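Local coordinates for chemotaxis response regulator protein-glutamate methylesterase (Thermotoga maritima, PDB 3SFT) that probably removes methyl groups from methylglutamate residues of chemotaxis receptors and deamidates specific receptor glutamines, the part described being its C-terminal catalytic domain, at residues S14-P19 with T133-D138; V38-M43 with Y78-D83; K158-V163 with L180-I185. All blocks are in the same frame, centred on the assembly; numbering follows the deposited sequence.

Contact 1: S14-P19 with T133-D138; sequences SSTGGP and TGMGKD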
loop_
_atom_site.group_PDB
_atom_site.type_symbol
_atom_site.label_atom_id
_atom_site.label_comp_id
_atom_site.label_asym_id
_atom_site.label_seq_id
_atom_site.Cartn_x
_atom_site.Cartn_y
_atom_site.Cartn_z
ATOM N N SER A 14 -3.888 4.492 -1.972
ATOM C CA SER A 14 -5.264 4.809 -2.325
ATOM C C SER A 14 -5.682 6.202 -1.871
ATOM O O SER A 14 -5.090 6.778 -0.956
ATOM C CB SER A 14 -6.200 3.775 -1.701
ATOM O OG SER A 14 -5.947 3.642 -0.308
ATOM N N SER A 15 -6.726 6.727 -2.506
ATOM C CA SER A 15 -7.249 8.032 -2.159
ATOM C C SER A 15 -8.779 8.038 -2.243
ATOM O O SER A 15 -9.437 7.374 -1.450
ATOM C CB SER A 15 -6.637 9.113 -3.051
ATOM O OG SER A 15 -6.872 10.396 -2.501
ATOM N N THR A 16 -9.341 8.781 -3.197
ATOM C CA THR A 16 -10.790 8.875 -3.365
ATOM C C THR A 16 -11.411 7.496 -3.598
ATOM O O THR A 16 -11.021 6.774 -4.514
ATOM C CB THR A 16 -11.148 9.810 -4.535
ATOM O OG1 THR A 16 -10.438 11.046 -4.389
ATOM C CG2 THR A 16 -12.635 10.099 -4.551
ATOM N N GLY A 17 -12.370 7.132 -2.753
ATOM C CA GLY A 17 -13.008 5.829 -2.872
ATOM C C GLY A 17 -12.120 4.695 -2.374
ATOM O O GLY A 17 -12.475 3.515 -2.504
ATOM N N GLY A 18 -10.981 5.053 -1.778
ATOM C CA GLY A 18 -10.047 4.062 -1.262
ATOM C C GLY A 18 -10.680 3.006 -0.371
ATOM O O GLY A 18 -10.552 1.813 -0.651
ATOM N N PRO A 19 -11.362 3.412 0.716
ATOM C CA PRO A 19 -12.017 2.484 1.646
ATOM C C PRO A 19 -12.989 1.508 0.975
ATOM O O PRO A 19 -13.053 0.337 1.349
ATOM C CB PRO A 19 -12.729 3.429 2.607
ATOM C CG PRO A 19 -11.758 4.576 2.690
ATOM C CD PRO A 19 -11.400 4.789 1.243
ATOM N N THR A 133 -7.870 3.245 -6.661
ATOM C CA THR A 133 -8.696 4.398 -6.997
ATOM C C THR A 133 -8.230 5.656 -6.278
ATOM O O THR A 133 -7.774 5.587 -5.133
ATOM C CB THR A 133 -10.166 4.111 -6.576
ATOM O OG1 THR A 133 -10.971 5.281 -6.752
ATOM C CG2 THR A 133 -10.227 3.671 -5.113
ATOM N N GLY A 134 -8.352 6.799 -6.951
ATOM C CA GLY A 134 -7.946 8.060 -6.357
ATOM C C GLY A 134 -7.536 9.123 -7.357
ATOM O O GLY A 134 -7.231 8.824 -8.513
ATOM N N MET A 135 -7.546 10.376 -6.912
ATOM C CA MET A 135 -7.150 11.499 -7.753
ATOM C C MET A 135 -5.649 11.697 -7.675
ATOM O O MET A 135 -5.015 11.322 -6.691
ATOM C CB MET A 135 -7.808 12.799 -7.289
ATOM C CG MET A 135 -9.228 13.013 -7.730
ATOM S SD MET A 135 -9.872 14.647 -7.270
ATOM C CE MET A 135 -11.326 14.544 -8.186
ATOM N N GLY A 136 -5.087 12.306 -8.711
ATOM C CA GLY A 136 -3.663 12.583 -8.719
ATOM C C GLY A 136 -2.760 11.498 -9.265
ATOM O O GLY A 136 -3.213 10.517 -9.859
ATOM N N LYS A 137 -1.470 11.665 -9.000
ATOM C CA LYS A 137 -0.447 10.756 -9.484
ATOM C C LYS A 137 0.386 10.059 -8.410
ATOM O O LYS A 137 1.400 9.440 -8.722
ATOM C CB LYS A 137 0.460 11.510 -10.465
ATOM C CG LYS A 137 -0.300 12.031 -11.689
ATOM C CD LYS A 137 0.525 12.973 -12.564
ATOM C CE LYS A 137 1.747 12.297 -13.179
ATOM N NZ LYS A 137 3.000 12.606 -12.421
ATOM N N ASP A 138 -0.032 10.150 -7.152
ATOM C CA ASP A 138 0.704 9.488 -6.076
ATOM C C ASP A 138 0.685 7.990 -6.379
ATOM O O ASP A 138 -0.358 7.433 -6.719
ATOM C CB ASP A 138 0.060 9.779 -4.713
ATOM C CG ASP A 138 0.901 9.280 -3.532
ATOM O OD1 ASP A 138 2.143 9.181 -3.633
ATOM O OD2 ASP A 138 0.307 8.998 -2.477
HETATM O O HOH W 1 -5.467 12.115 -3.906
#
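The flat groups that meet here are the backbone carbonyls of T133 and T16. The N-H of S15 approaches T133 O in the plane of the T133 carbonyl. S15 N lies 3.0 Å from T133 O, with an N-H...O angle of 162°. The T16 carbonyl is met at its oxygen tip, nearly along the C=O axis, where T133 OG1 donates to T16 O at 2.7 Å. T133 therefore holds the other segment with both its backbone and its side chain. With OG1 of T133 anti to its backbone N (chi1 173°), beside the carbonyl carbon, the hydroxyl meets T16 O. T133 CG2 packs 3.4 Å from G17 O. This buried hydroxyl also bonds to the backbone N atoms of V162 and V163.

G134 lets the two segments come close. G134 CA lies 3.5 Å from T16 N and 3.7 Å from S15 CB. A CB on G134 would clash with S15 CB and be jammed against the carbonyl O of T133, so the backbone angles call for glycine. S15 to G18 form a type II turn, closed by G18 N bonding to S15 O, and G17 is the N-cap of helix 18-22. Water 1 joins the segments beside the turn. It lies 2.6 Å from S15 OG and donates to M135 O at 2.9 Å.

S15 and D138 are the predicted serine and aspartate of a Ser-His-Asp catalytic triad with H42. The S15 side chain packs against H42, and D138 OD2 bonds to H42 NE2.

The contact lies at the ends of neighbouring parallel strands 9-14 and 127-131. Segment 14-19 leads into helix 18-22, and segment 133-138 runs toward helix 140-148. S21 of helix 18-22 touches T133, while M166 of helix 166-172 touches S15.

Contact 2: V38-M43 with Y78-D83; sequences VVVQHM and YIAPGD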
loop_
_atom_site.group_PDB
_atom_site.type_symbol
_atom_site.label_atom_id
_atom_site.label_comp_id
_atom_site.label_asym_id
_atom_site.label_seq_id
_atom_site.Cartn_x
_atom_site.Cartn_y
_atom_site.Cartn_z
ATOM N N VAL A 38 0.984 -2.963 3.851
ATOM C CA VAL A 38 1.039 -1.566 4.270
ATOM C C VAL A 38 0.082 -0.760 3.397
ATOM O O VAL A 38 0.119 -0.853 2.166
ATOM C CB VAL A 38 2.470 -0.990 4.129
ATOM C CG1 VAL A 38 2.500 0.459 4.580
ATOM C CG2 VAL A 38 3.459 -1.823 4.940
ATOM N N VAL A 39 -0.795 0.006 4.031
ATOM C CA VAL A 39 -1.755 0.809 3.292
ATOM C C VAL A 39 -1.573 2.296 3.558
ATOM O O VAL A 39 -1.587 2.729 4.705
ATOM C CB VAL A 39 -3.216 0.422 3.658
ATOM C CG1 VAL A 39 -4.204 1.333 2.935
ATOM C CG2 VAL A 39 -3.484 -1.035 3.306
ATOM N N VAL A 40 -1.370 3.063 2.490
ATOM C CA VAL A 40 -1.232 4.508 2.582
ATOM C C VAL A 40 -2.465 5.099 1.897
ATOM O O VAL A 40 -2.556 5.140 0.670
ATOM C CB VAL A 40 0.046 5.030 1.880
ATOM C CG1 VAL A 40 0.127 6.538 2.004
ATOM C CG2 VAL A 40 1.297 4.391 2.487
ATOM N N GLN A 41 -3.427 5.511 2.710
ATOM C CA GLN A 41 -4.673 6.097 2.236
ATOM C C GLN A 41 -4.662 7.593 2.524
ATOM O O GLN A 41 -4.469 7.999 3.671
ATOM C CB GLN A 41 -5.852 5.422 2.965
ATOM C CG GLN A 41 -7.206 6.144 2.890
ATOM C CD GLN A 41 -7.840 6.108 1.515
ATOM O OE1 GLN A 41 -7.881 5.070 0.866
ATOM N NE2 GLN A 41 -8.373 7.240 1.083
ATOM N N HIS A 42 -4.851 8.403 1.482
ATOM C CA HIS A 42 -4.894 9.864 1.623
ATOM C C HIS A 42 -6.129 10.214 2.442
ATOM O O HIS A 42 -7.238 9.787 2.121
ATOM C CB HIS A 42 -5.015 10.564 0.265
ATOM C CG HIS A 42 -3.864 10.320 -0.658
ATOM N ND1 HIS A 42 -3.782 10.896 -1.907
ATOM C CD2 HIS A 42 -2.754 9.559 -0.521
ATOM C CE1 HIS A 42 -2.673 10.500 -2.500
ATOM N NE2 HIS A 42 -2.030 9.688 -1.683
ATOM N N MET A 43 -5.937 10.995 3.494
ATOM C CA MET A 43 -7.049 11.376 4.349
ATOM C C MET A 43 -6.590 12.445 5.328
ATOM O O MET A 43 -5.427 12.457 5.739
ATOM C CB MET A 43 -7.550 10.144 5.112
ATOM C CG MET A 43 -9.066 10.044 5.196
ATOM S SD MET A 43 -9.661 8.349 5.076
ATOM C CE MET A 43 -8.597 7.535 6.314
ATOM N N TYR A 78 -1.116 -2.642 8.018
ATOM C CA TYR A 78 -0.819 -1.374 8.674
ATOM C C TYR A 78 -1.298 -0.151 7.892
ATOM O O TYR A 78 -0.944 0.024 6.729
ATOM C CB TYR A 78 0.684 -1.258 8.920
ATOM C CG TYR A 78 1.302 -2.437 9.642
ATOM C CD1 TYR A 78 1.335 -2.487 11.037
ATOM C CD2 TYR A 78 1.873 -3.493 8.931
ATOM C CE1 TYR A 78 1.919 -3.560 11.704
ATOM C CE2 TYR A 78 2.462 -4.570 9.587
ATOM C CZ TYR A 78 2.482 -4.596 10.974
ATOM O OH TYR A 78 3.060 -5.651 11.630
ATOM N N ILE A 79 -2.094 0.692 8.545
ATOM C CA ILE A 79 -2.612 1.909 7.930
ATOM C C ILE A 79 -1.686 3.059 8.334
ATOM O O ILE A 79 -1.425 3.258 9.524
ATOM C CB ILE A 79 -4.048 2.240 8.431
ATOM C CG1 ILE A 79 -4.994 1.050 8.226
ATOM C CG2 ILE A 79 -4.570 3.482 7.748
ATOM C CD1 ILE A 79 -5.025 0.482 6.813
ATOM N N ALA A 80 -1.178 3.803 7.356
ATOM C CA ALA A 80 -0.286 4.923 7.654
ATOM C C ALA A 80 -1.029 6.032 8.410
ATOM O O ALA A 80 -2.111 6.444 8.005
ATOM C CB ALA A 80 0.324 5.469 6.366
ATOM N N PRO A 81 -0.483 6.487 9.552
ATOM C CA PRO A 81 -1.114 7.547 10.344
ATOM C C PRO A 81 -0.903 8.914 9.689
ATOM O O PRO A 81 0.011 9.082 8.873
ATOM C CB PRO A 81 -0.383 7.445 11.681
ATOM C CG PRO A 81 0.993 7.058 11.268
ATOM C CD PRO A 81 0.729 5.984 10.228
ATOM N N GLY A 82 -1.736 9.887 10.054
ATOM C CA GLY A 82 -1.626 11.219 9.480
ATOM C C GLY A 82 -0.451 12.051 9.969
ATOM O O GLY A 82 0.224 11.684 10.928
ATOM N N ASP A 83 -0.191 13.150 9.263
ATOM C CA ASP A 83 0.884 14.095 9.580
ATOM C C ASP A 83 2.317 13.648 9.287
ATOM O O ASP A 83 3.238 14.467 9.322
ATOM C CB ASP A 83 0.784 14.551 11.043
ATOM C CG ASP A 83 -0.510 15.290 11.342
ATOM O OD1 ASP A 83 -0.849 16.222 10.578
ATOM O OD2 ASP A 83 -1.176 14.942 12.345
HETATM O O HOH W 2 -3.107 6.145 5.421
#
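V38 pairs with Y78 and V39 with I79 where strands 37-41 and 76-79 run side by side in the central parallel sheet. V39 carries both direct bonds between them. Its N-H reaches back to Y78, with V39 N to Y78 O at 2.7 Å and an almost straight angle of 175°. Its carbonyl reaches forward, with A80 N to V39 O at 2.9 Å. Two CA-H...O contacts fill in between, from V38 CA to Y78 O and from I79 CA to V39 O.

V39 and I79 lie side by side and point the same way. The I79 chi2 of -53° turns CD1 against V39, 3.6 Å from V39 CB. Further on, V40 CG2 touches A80 CB at 4.1 Å.

The domain has a modified doubly wound fold, with helices on both faces of the sheet. V38 and V40 pack on helix 112-123, and I79 packs on helix 48-58. Y78 is on the V38 side, where its ring meets F97 edge to face and its OH bonds to K73 N.

Beyond A80 the direct pairing stops and water 2 takes over. It accepts from Q41 N at 2.8 Å and donates to A80 O at 2.8 Å. The Q41 amide folds onto its own chain, where NE2 donates to H42 O at 3.0 Å, tilted from the carbonyl plane. NE2 also bonds to S15 O, and OE1 bonds to S14 OG. This ties the strand end to the turn that carries S15. H42, just past the strand, is the predicted catalytic histidine.

Contact 3: K158-V163 with L180-I185; sequences KETCVV and LPAYKI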
loop_
_atom_site.group_PDB
_atom_site.type_symbol
_atom_site.label_atom_id
_atom_site.label_comp_id
_atom_site.label_asym_id
_atom_site.label_seq_id
_atom_site.Cartn_x
_atom_site.Cartn_y
_atom_site.Cartn_z
ATOM N N LYS A 158 -10.489 0.485 -13.951
ATOM C CA LYS A 158 -11.495 1.550 -13.914
ATOM C C LYS A 158 -12.865 1.084 -13.414
ATOM O O LYS A 158 -13.619 1.861 -12.827
ATOM C CB LYS A 158 -11.646 2.171 -15.310
ATOM C CG LYS A 158 -12.513 3.423 -15.341
ATOM C CD LYS A 158 -12.678 3.967 -16.753
ATOM C CE LYS A 158 -13.503 5.248 -16.759
ATOM N NZ LYS A 158 -12.808 6.374 -16.074
ATOM N N GLU A 159 -13.182 -0.186 -13.644
ATOM C CA GLU A 159 -14.462 -0.758 -13.230
ATOM C C GLU A 159 -14.838 -0.485 -11.773
ATOM O O GLU A 159 -15.938 -0.004 -11.485
ATOM C CB GLU A 159 -14.459 -2.271 -13.468
ATOM C CG GLU A 159 -15.745 -2.979 -13.045
ATOM C CD GLU A 159 -15.646 -4.495 -13.126
ATOM O OE1 GLU A 159 -14.887 -5.018 -13.971
ATOM O OE2 GLU A 159 -16.338 -5.168 -12.336
ATOM N N THR A 160 -13.918 -0.779 -10.860
ATOM C CA THR A 160 -14.178 -0.604 -9.439
ATOM C C THR A 160 -13.709 0.712 -8.813
ATOM O O THR A 160 -13.908 0.931 -7.621
ATOM C CB THR A 160 -13.618 -1.797 -8.640
ATOM O OG1 THR A 160 -12.233 -1.981 -8.954
ATOM C CG2 THR A 160 -14.379 -3.072 -8.995
ATOM N N CYS A 161 -13.115 1.592 -9.616
ATOM C CA CYS A 161 -12.634 2.877 -9.115
ATOM C C CYS A 161 -13.713 3.942 -9.033
ATOM O O CYS A 161 -14.617 3.999 -9.869
ATOM C CB CYS A 161 -11.526 3.442 -10.017
ATOM S SG CYS A 161 -9.952 2.579 -10.023
ATOM N N VAL A 162 -13.602 4.801 -8.028
ATOM C CA VAL A 162 -14.511 5.925 -7.901
ATOM C C VAL A 162 -13.867 6.988 -8.802
ATOM O O VAL A 162 -14.544 7.634 -9.603
ATOM C CB VAL A 162 -14.627 6.412 -6.444
ATOM C CG1 VAL A 162 -15.474 7.673 -6.381
ATOM C CG2 VAL A 162 -15.274 5.322 -5.594
ATOM N N VAL A 163 -12.539 7.087 -8.714
ATOM C CA VAL A 163 -11.749 8.013 -9.527
ATOM C C VAL A 163 -10.572 7.241 -10.136
ATOM O O VAL A 163 -9.695 6.751 -9.425
ATOM C CB VAL A 163 -11.211 9.217 -8.710
ATOM C CG1 VAL A 163 -10.316 10.072 -9.582
ATOM C CG2 VAL A 163 -12.363 10.075 -8.198
ATOM N N LEU A 180 -6.430 -4.832 -12.581
ATOM C CA LEU A 180 -7.522 -5.662 -12.083
ATOM C C LEU A 180 -8.573 -4.950 -11.252
ATOM O O LEU A 180 -8.265 -4.025 -10.501
ATOM C CB LEU A 180 -6.938 -6.778 -11.209
ATOM C CG LEU A 180 -5.877 -7.720 -11.780
ATOM C CD1 LEU A 180 -5.131 -8.374 -10.636
ATOM C CD2 LEU A 180 -6.522 -8.766 -12.672
ATOM N N PRO A 181 -9.844 -5.364 -11.389
ATOM C CA PRO A 181 -10.887 -4.721 -10.588
ATOM C C PRO A 181 -10.564 -5.129 -9.148
ATOM O O PRO A 181 -9.959 -6.177 -8.923
ATOM C CB PRO A 181 -12.169 -5.361 -11.118
ATOM C CG PRO A 181 -11.719 -6.691 -11.641
ATOM C CD PRO A 181 -10.421 -6.342 -12.325
ATOM N N ALA A 182 -10.909 -4.280 -8.188
ATOM C CA ALA A 182 -10.602 -4.532 -6.780
ATOM C C ALA A 182 -10.842 -5.949 -6.276
ATOM O O ALA A 182 -9.982 -6.516 -5.602
ATOM C CB ALA A 182 -11.325 -3.527 -5.895
ATOM N N TYR A 183 -11.993 -6.526 -6.614
ATOM C CA TYR A 183 -12.336 -7.878 -6.172
ATOM C C TYR A 183 -11.416 -8.997 -6.676
ATOM O O TYR A 183 -11.355 -10.070 -6.069
ATOM C CB TYR A 183 -13.810 -8.198 -6.477
ATOM C CG TYR A 183 -14.222 -8.051 -7.932
ATOM C CD1 TYR A 183 -14.036 -9.096 -8.842
ATOM C CD2 TYR A 183 -14.812 -6.875 -8.392
ATOM C CE1 TYR A 183 -14.429 -8.973 -10.171
ATOM C CE2 TYR A 183 -15.208 -6.740 -9.717
ATOM C CZ TYR A 183 -15.013 -7.796 -10.601
ATOM O OH TYR A 183 -15.399 -7.673 -11.915
ATOM N N LYS A 184 -10.716 -8.769 -7.787
ATOM C CA LYS A 184 -9.795 -9.781 -8.308
ATOM C C LYS A 184 -8.374 -9.604 -7.770
ATOM O O LYS A 184 -7.518 -10.468 -7.962
ATOM C CB LYS A 184 -9.776 -9.786 -9.838
ATOM C CG LYS A 184 -10.908 -10.594 -10.469
ATOM C CD LYS A 184 -10.736 -10.704 -11.976
ATOM C CE LYS A 184 -11.810 -11.583 -12.614
ATOM N NZ LYS A 184 -11.711 -13.011 -12.187
ATOM N N ILE A 185 -8.131 -8.477 -7.110
ATOM C CA ILE A 185 -6.820 -8.173 -6.542
ATOM C C ILE A 185 -6.393 -9.140 -5.424
ATOM O O ILE A 185 -5.253 -9.592 -5.414
ATOM C CB ILE A 185 -6.736 -6.685 -6.083
ATOM C CG1 ILE A 185 -6.864 -5.765 -7.304
ATOM C CG2 ILE A 185 -5.427 -6.409 -5.341
ATOM C CD1 ILE A 185 -6.584 -4.290 -7.023
#
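T160 OG1 accepts the N-H of A182, with T160 OG1 to A182 N at 2.8 Å and a straight angle of 177°. With chi1 of 54°, T160 OG1 sits between the backbone N and the carbonyl carbon, where it meets A182 N. The methyl CG2 of T160 rests 3.8 Å from P181 CB and 3.8 Å from Y183 CE2.

Nearer solvent, Y183 OH donates to E159 OE2 at 2.7 Å. It comes from the syn side, 21° out of the carboxylate plane. E159 OE2 lies at the edge of the tyrosine ring, and the two side chains cross at about a right angle.

P181 CG lies over one face of the Y183 ring, 3.6 Å above the plane and offset toward the rim. The turn that carries Y183 is held by K184 N bonding to P181 O and by I185 N bonding to A182 O. T160 is fixed by E156, whose OE2 bonds to its OG1.

The contact joins the loops that follow neighbouring strands 152-156 and 178-180. One loop runs on to helix 166-172 and the other into helix 185-192. A182 also touches S21 of helix 18-22.

In the fold
From the N terminus, strand 9-14 leads into segment 14-19, the first half of contact 1. Segment 38-43 follows and is paired with 78-83. Contact 2 thus closes a loop nested inside the much longer one closed by contact 1 at 133-138. Contact 3 comes later, in series with both, and closes a short loop around helix 166-172. Contacts 1 and 2 meet at the predicted active site, at neighbouring strand ends. Contact 1 also touches contact 3, through a G134-V163 backbone bond and M135 packed on V163. Contacts 2 and 3 do not touch; their nearest atoms are about 10 Å apart. Contact 1 lies between them.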